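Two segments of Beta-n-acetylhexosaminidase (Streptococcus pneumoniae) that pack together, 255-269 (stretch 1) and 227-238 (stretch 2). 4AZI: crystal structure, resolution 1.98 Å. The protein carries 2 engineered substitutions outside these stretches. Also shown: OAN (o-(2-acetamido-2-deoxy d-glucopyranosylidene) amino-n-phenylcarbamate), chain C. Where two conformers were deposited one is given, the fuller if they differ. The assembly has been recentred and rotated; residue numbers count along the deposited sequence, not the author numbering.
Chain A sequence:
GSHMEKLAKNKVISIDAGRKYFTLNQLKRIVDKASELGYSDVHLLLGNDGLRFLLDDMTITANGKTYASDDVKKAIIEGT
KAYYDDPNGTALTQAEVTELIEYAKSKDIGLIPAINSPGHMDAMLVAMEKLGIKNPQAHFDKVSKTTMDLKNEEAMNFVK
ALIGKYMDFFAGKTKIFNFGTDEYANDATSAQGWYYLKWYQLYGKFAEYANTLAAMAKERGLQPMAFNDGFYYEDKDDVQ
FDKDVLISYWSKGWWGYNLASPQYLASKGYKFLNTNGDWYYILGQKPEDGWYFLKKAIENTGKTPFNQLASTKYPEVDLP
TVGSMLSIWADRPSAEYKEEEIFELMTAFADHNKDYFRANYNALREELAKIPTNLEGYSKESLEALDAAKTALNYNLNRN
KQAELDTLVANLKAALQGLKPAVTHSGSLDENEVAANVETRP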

# COMPACT_ATOMS: atom_id res chain seq x y z
N TRP A 255 3.27 24.24 -1.15
CA TRP A 255 3.55 25.50 -0.44
C TRP A 255 3.45 25.33 1.04
O TRP A 255 2.36 25.03 1.55
CB TRP A 255 2.55 26.56 -0.86
CG TRP A 255 2.56 26.89 -2.33
CD1 TRP A 255 1.91 26.23 -3.36
CD2 TRP A 255 3.26 28.01 -2.98
NE1 TRP A 255 2.15 26.83 -4.56
CE2 TRP A 255 2.95 27.91 -4.40
CE3 TRP A 255 4.07 29.04 -2.53
CZ2 TRP A 255 3.45 28.81 -5.32
CZ3 TRP A 255 4.57 29.94 -3.47
CH2 TRP A 255 4.27 29.83 -4.83
N GLY A 256 4.56 25.49 1.77
CA GLY A 256 4.51 25.39 3.24
C GLY A 256 4.19 24.01 3.81
O GLY A 256 3.81 23.87 4.98
N TYR A 257 4.29 22.98 2.98
CA TYR A 257 4.26 21.60 3.46
C TYR A 257 5.65 21.11 3.11
O TYR A 257 5.86 20.47 2.08
CB TYR A 257 3.15 20.81 2.75
CG TYR A 257 2.77 19.48 3.39
CD1 TYR A 257 2.15 19.44 4.64
CD2 TYR A 257 2.99 18.28 2.72
CE1 TYR A 257 1.78 18.22 5.21
CE2 TYR A 257 2.62 17.06 3.29
CZ TYR A 257 2.02 17.04 4.53
OH TYR A 257 1.67 15.84 5.09
N ASN A 258 6.61 21.48 3.96
CA ASN A 258 8.04 21.44 3.65
C ASN A 258 8.74 20.10 3.89
O ASN A 258 9.65 19.99 4.72
CB ASN A 258 8.79 22.53 4.43
CG ASN A 258 8.35 23.93 4.05
OD1 ASN A 258 8.40 24.84 4.86
ND2 ASN A 258 7.93 24.11 2.80
N LEU A 259 8.34 19.09 3.13
CA LEU A 259 8.84 17.73 3.35
C LEU A 259 10.33 17.60 3.05
O LEU A 259 10.91 18.42 2.33
CB LEU A 259 8.02 16.72 2.54
CG LEU A 259 6.51 16.99 2.58
CD1 LEU A 259 5.73 15.95 1.77
CD2 LEU A 259 6.04 17.06 4.03
N ALA A 260 10.96 16.59 3.64
CA ALA A 260 12.33 16.24 3.31
C ALA A 260 12.42 15.90 1.83
O ALA A 260 11.48 15.36 1.24
CB ALA A 260 12.83 15.07 4.16
N SER A 261 13.55 16.24 1.22
CA SER A 261 13.78 15.88 -0.17
C SER A 261 14.18 14.41 -0.22
O SER A 261 14.67 13.86 0.78
CB SER A 261 14.88 16.75 -0.77
OG SER A 261 16.12 16.48 -0.15
N PRO A 262 13.98 13.77 -1.39
CA PRO A 262 14.49 12.40 -1.56
C PRO A 262 16.01 12.37 -1.43
O PRO A 262 16.55 11.41 -0.88
CB PRO A 262 14.06 12.03 -2.99
CG PRO A 262 13.04 13.03 -3.38
CD PRO A 262 13.32 14.27 -2.60
N GLN A 263 16.68 13.41 -1.94
CA GLN A 263 18.14 13.55 -1.76
C GLN A 263 18.51 13.48 -0.28
O GLN A 263 19.41 12.72 0.11
CB GLN A 263 18.66 14.87 -2.35
CG GLN A 263 18.61 14.98 -3.87
CD GLN A 263 17.44 15.82 -4.36
OE1 GLN A 263 16.35 15.78 -3.79
NE2 GLN A 263 17.66 16.59 -5.42
N TYR A 264 17.83 14.29 0.54
CA TYR A 264 18.11 14.32 1.98
C TYR A 264 17.88 12.98 2.67
O TYR A 264 18.71 12.55 3.48
CB TYR A 264 17.31 15.42 2.69
CG TYR A 264 17.77 15.61 4.12
CD1 TYR A 264 18.85 16.43 4.42
CD2 TYR A 264 17.15 14.93 5.17
CE1 TYR A 264 19.29 16.60 5.72
CE2 TYR A 264 17.58 15.09 6.48
CZ TYR A 264 18.66 15.92 6.75
OH TYR A 264 19.10 16.09 8.03
N LEU A 265 16.75 12.33 2.39
CA LEU A 265 16.46 11.01 2.97
C LEU A 265 17.43 9.92 2.52
O LEU A 265 17.85 9.11 3.33
CB LEU A 265 15.01 10.60 2.72
CG LEU A 265 13.92 11.48 3.36
CD1 LEU A 265 12.54 10.97 2.93
CD2 LEU A 265 14.05 11.48 4.87
N ALA A 266 17.80 9.92 1.23
CA ALA A 266 18.84 9.00 0.73
C ALA A 266 20.13 9.16 1.51
O ALA A 266 20.78 8.15 1.87
CB ALA A 266 19.08 9.22 -0.75
N SER A 267 20.49 10.42 1.80
CA SER A 267 21.68 10.77 2.56
C SER A 267 21.67 10.16 3.97
O SER A 267 22.71 9.81 4.52
CB SER A 267 21.88 12.30 2.60
OG SER A 267 21.06 12.94 3.56
N LYS A 268 20.47 9.99 4.53
CA LYS A 268 20.28 9.35 5.84
C LYS A 268 20.24 7.82 5.79
O LYS A 268 19.98 7.18 6.81
CB LYS A 268 18.98 9.86 6.50
CG LYS A 268 19.02 11.30 6.98
CD LYS A 268 19.88 11.45 8.22
CE LYS A 268 19.88 12.89 8.68
NZ LYS A 268 20.95 13.12 9.69
N GLY A 269 20.46 7.26 4.60
CA GLY A 269 20.49 5.81 4.39
C GLY A 269 19.18 5.16 3.93
O GLY A 269 19.11 3.95 3.81
CAH OAN C . 0.23 9.58 1.01
CAG OAN C . -0.95 10.18 0.22
OAN OAN C . -0.96 10.14 -1.00
NAI OAN C . -1.90 10.74 0.97
CAB OAN C . -3.13 11.37 0.43
CAC OAN C . -4.18 10.30 0.17
OAJ OAN C . -4.87 9.99 1.39
CAD OAN C . -5.19 10.76 -0.88
OAK OAN C . -6.14 9.72 -1.05
CAE OAN C . -4.46 11.01 -2.21
CAF OAN C . -5.35 11.53 -3.34
OAM OAN C . -5.85 12.83 -3.02
OAL OAN C . -3.34 11.92 -2.07
CAA OAN C . -2.85 12.22 -0.83
NAY OAN C . -2.09 13.28 -0.73
OAQ OAN C . -1.89 13.98 -1.89
CAP OAN C . -1.71 15.33 -1.71
OAR OAN C . -1.45 16.04 -2.68
NAO OAN C . -1.84 15.79 -0.46
CAS OAN C . -1.66 17.07 -0.08
CAT OAN C . -0.80 17.31 0.99
CAU OAN C . -0.58 18.62 1.44
CAV OAN C . -1.22 19.68 0.81
CAW OAN C . -2.09 19.44 -0.27
CAX OAN C . -2.31 18.14 -0.71
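Stretch 2 227-238: FNDGFYYEDKDD

Stretch 2 runs over stretch 1 as an irregular chain of turns, and the two bury 865 Å² between them. Stretch 1 comes in as a loop from Trp255 to Ser261 and then enters a short helix that begins at Pro262. The backbones draw closest in the middle, where the CA atoms of Leu259 and Tyr233 are 5.1 Å apart and those of Ala260 and Asp235 4.9 Å. From there the chains advance in the same sense, later residues of stretch 2 meeting the helix and its C-terminal end.

Phe227 makes no contact with stretch 1; its ring turns one face to the bound OAN, with Phe227 CG 3.8 Å from OAN CAH. A type I turn follows from Asn228 to Phe231, closed by the bond from Phe231 N to Asn228 O (3.1 Å). Asn228 points toward stretch 1, and its ND2 lies 3.9 Å from Leu259 CD1. The same ND2 donates to a water, 2.8 Å away, which in turn lies 2.9 Å from Ala260 O. Asp229 receives a hydrogen bond at its OD2 from Tyr257 OH (2.7 Å), at the edge of the tyrosine ring, near its plane. One face of that ring remains for the ligand, with Tyr257 CD2 3.8 Å from OAN CAU.

Gly230 does not touch stretch 1, but Phe231 offers its carbonyl: Phe231 O is 3.4 Å from Ala260 CB and 3.8 Å from Leu265 CD2. A second water ties the turn to the loop, accepting from Ala260 N at 2.8 Å and lying 2.6 Å from Asp229 O and 2.9 Å from Phe231 O. Tyr232, with positive phi, points toward stretch 1 and packs among side chains of the helix and of Lys268 just after it. Its CB is 3.8 Å from Tyr264 CE2, its CD2 is 4.1 Å from Leu265 CD2, and the aliphatic part of Lys268 covers one ring face.

Tyr233 reaches back to the start of the loop. Its OH accepts from Asn258 N (3.0 Å), while its CE1 rests 3.9 Å from Leu259 CD2, which lies at the ring edge. Glu234 and Asp235 also have positive phi, so the chain coils tightly here. Glu234 N makes a weak hydrogen bond to Asn258 O (2.9 Å), and the Glu234 side chain remains largely exposed.

Asp235 meets the beginning of the helix. Its OD1 accepts from Ser261 N (3.1 Å), just where Ser261 OG caps the helix by accepting from Tyr264 N (2.9 Å). Its CB lies over the face of the Tyr264 ring, 3.8 Å from the centroid, in a CH-pi contact. A further water, held by Asp235 OD2 at 2.8 Å, lies 2.4 Å from Ser261 OG.

Lys236 turns away from stretch 1. Asp237 points toward it again, placing its CB 3.4 Å from Tyr264 OH and its OD2 2.7 Å from Lys268 NZ in a salt bridge that secures the far end of the contact. Asp238 lies beyond reach.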

# COMPACT_ATOMS: atom_id res chain seq x y z
N PHE A 227 4.86 6.35 4.66
CA PHE A 227 4.93 7.46 3.70
C PHE A 227 5.99 8.45 4.15
O PHE A 227 6.35 8.49 5.32
CB PHE A 227 3.57 8.14 3.52
CG PHE A 227 2.54 7.25 2.91
CD1 PHE A 227 2.71 6.75 1.62
CD2 PHE A 227 1.41 6.90 3.62
CE1 PHE A 227 1.76 5.91 1.06
CE2 PHE A 227 0.45 6.07 3.07
CZ PHE A 227 0.64 5.56 1.79
N ASN A 228 6.50 9.24 3.22
CA ASN A 228 7.67 10.06 3.51
C ASN A 228 7.42 11.29 4.38
O ASN A 228 8.36 11.78 5.01
CB ASN A 228 8.36 10.48 2.20
CG ASN A 228 7.46 11.31 1.31
OD1 ASN A 228 6.59 10.78 0.62
ND2 ASN A 228 7.67 12.62 1.32
N ASP A 229 6.17 11.76 4.43
CA ASP A 229 5.82 13.07 5.03
C ASP A 229 6.51 13.39 6.36
O ASP A 229 7.13 14.45 6.51
CB ASP A 229 4.30 13.18 5.28
CG ASP A 229 3.48 12.85 4.06
OD1 ASP A 229 3.76 11.85 3.38
OD2 ASP A 229 2.50 13.58 3.80
N GLY A 230 6.40 12.48 7.32
CA GLY A 230 6.78 12.78 8.69
C GLY A 230 8.26 12.63 8.97
O GLY A 230 8.71 12.94 10.06
N PHE A 231 9.02 12.15 7.99
CA PHE A 231 10.43 11.81 8.21
C PHE A 231 11.38 12.96 7.90
O PHE A 231 11.43 13.45 6.76
CB PHE A 231 10.80 10.55 7.41
CG PHE A 231 10.22 9.28 7.96
CD1 PHE A 231 8.87 8.96 7.75
CD2 PHE A 231 11.01 8.39 8.68
CE1 PHE A 231 8.33 7.79 8.27
CE2 PHE A 231 10.47 7.21 9.19
CZ PHE A 231 9.13 6.91 8.99
N TYR A 232 12.14 13.36 8.91
CA TYR A 232 13.10 14.46 8.80
C TYR A 232 12.50 15.67 8.12
O TYR A 232 13.01 16.16 7.12
CB TYR A 232 14.37 13.98 8.10
CG TYR A 232 15.11 12.97 8.96
CD1 TYR A 232 16.05 13.40 9.89
CD2 TYR A 232 14.84 11.61 8.86
CE1 TYR A 232 16.70 12.49 10.70
CE2 TYR A 232 15.49 10.70 9.66
CZ TYR A 232 16.42 11.15 10.58
OH TYR A 232 17.08 10.26 11.38
N TYR A 233 11.39 16.15 8.68
CA TYR A 233 10.66 17.28 8.09
C TYR A 233 11.62 18.45 7.91
O TYR A 233 12.46 18.71 8.78
CB TYR A 233 9.47 17.67 8.98
CG TYR A 233 8.61 18.78 8.42
CD1 TYR A 233 7.73 18.54 7.35
CD2 TYR A 233 8.65 20.06 8.96
CE1 TYR A 233 6.92 19.56 6.85
CE2 TYR A 233 7.86 21.08 8.47
CZ TYR A 233 7.00 20.83 7.41
OH TYR A 233 6.22 21.85 6.93
N GLU A 234 11.50 19.11 6.76
CA GLU A 234 12.31 20.29 6.39
C GLU A 234 13.84 20.07 6.44
O GLU A 234 14.60 21.00 6.75
CB GLU A 234 11.87 21.54 7.18
CG GLU A 234 11.77 22.80 6.32
CD GLU A 234 11.17 24.00 7.03
OE1 GLU A 234 10.37 23.82 7.98
OE2 GLU A 234 11.48 25.13 6.64
N ASP A 235 14.26 18.85 6.10
CA ASP A 235 15.68 18.43 6.07
C ASP A 235 16.44 18.70 7.38
O ASP A 235 17.63 18.99 7.34
CB ASP A 235 16.44 19.09 4.89
CG ASP A 235 15.82 18.83 3.53
OD1 ASP A 235 15.08 17.82 3.37
OD2 ASP A 235 16.09 19.64 2.61
N LYS A 236 15.75 18.59 8.51
CA LYS A 236 16.35 18.82 9.83
C LYS A 236 16.51 17.49 10.55
O LYS A 236 15.71 16.58 10.33
CB LYS A 236 15.48 19.76 10.68
CG LYS A 236 15.19 21.13 10.07
CD LYS A 236 16.35 22.11 10.25
CE LYS A 236 15.95 23.54 9.86
NZ LYS A 236 17.07 24.53 9.98
N ASP A 237 17.52 17.36 11.40
CA ASP A 237 17.76 16.07 12.03
C ASP A 237 18.00 16.13 13.55
O ASP A 237 18.73 15.30 14.10
CB ASP A 237 18.90 15.32 11.32
CG ASP A 237 20.26 15.97 11.55
OD1 ASP A 237 20.30 17.12 12.04
OD2 ASP A 237 21.28 15.33 11.25
N ASP A 238 17.39 17.11 14.22
CA ASP A 238 17.48 17.17 15.68
C ASP A 238 16.52 16.16 16.32
O ASP A 238 16.58 15.91 17.52
CB ASP A 238 17.26 18.59 16.20
CG ASP A 238 15.96 19.22 15.70
OD1 ASP A 238 14.90 18.94 16.29
OD2 ASP A 238 16.01 20.00 14.73
O HOH W 1 9.84 13.52 2.76
O HOH W 2 9.38 15.01 5.37
O HOH W 3 17.46 18.34 0.61
O HOH W 4 13.51 19.50 1.40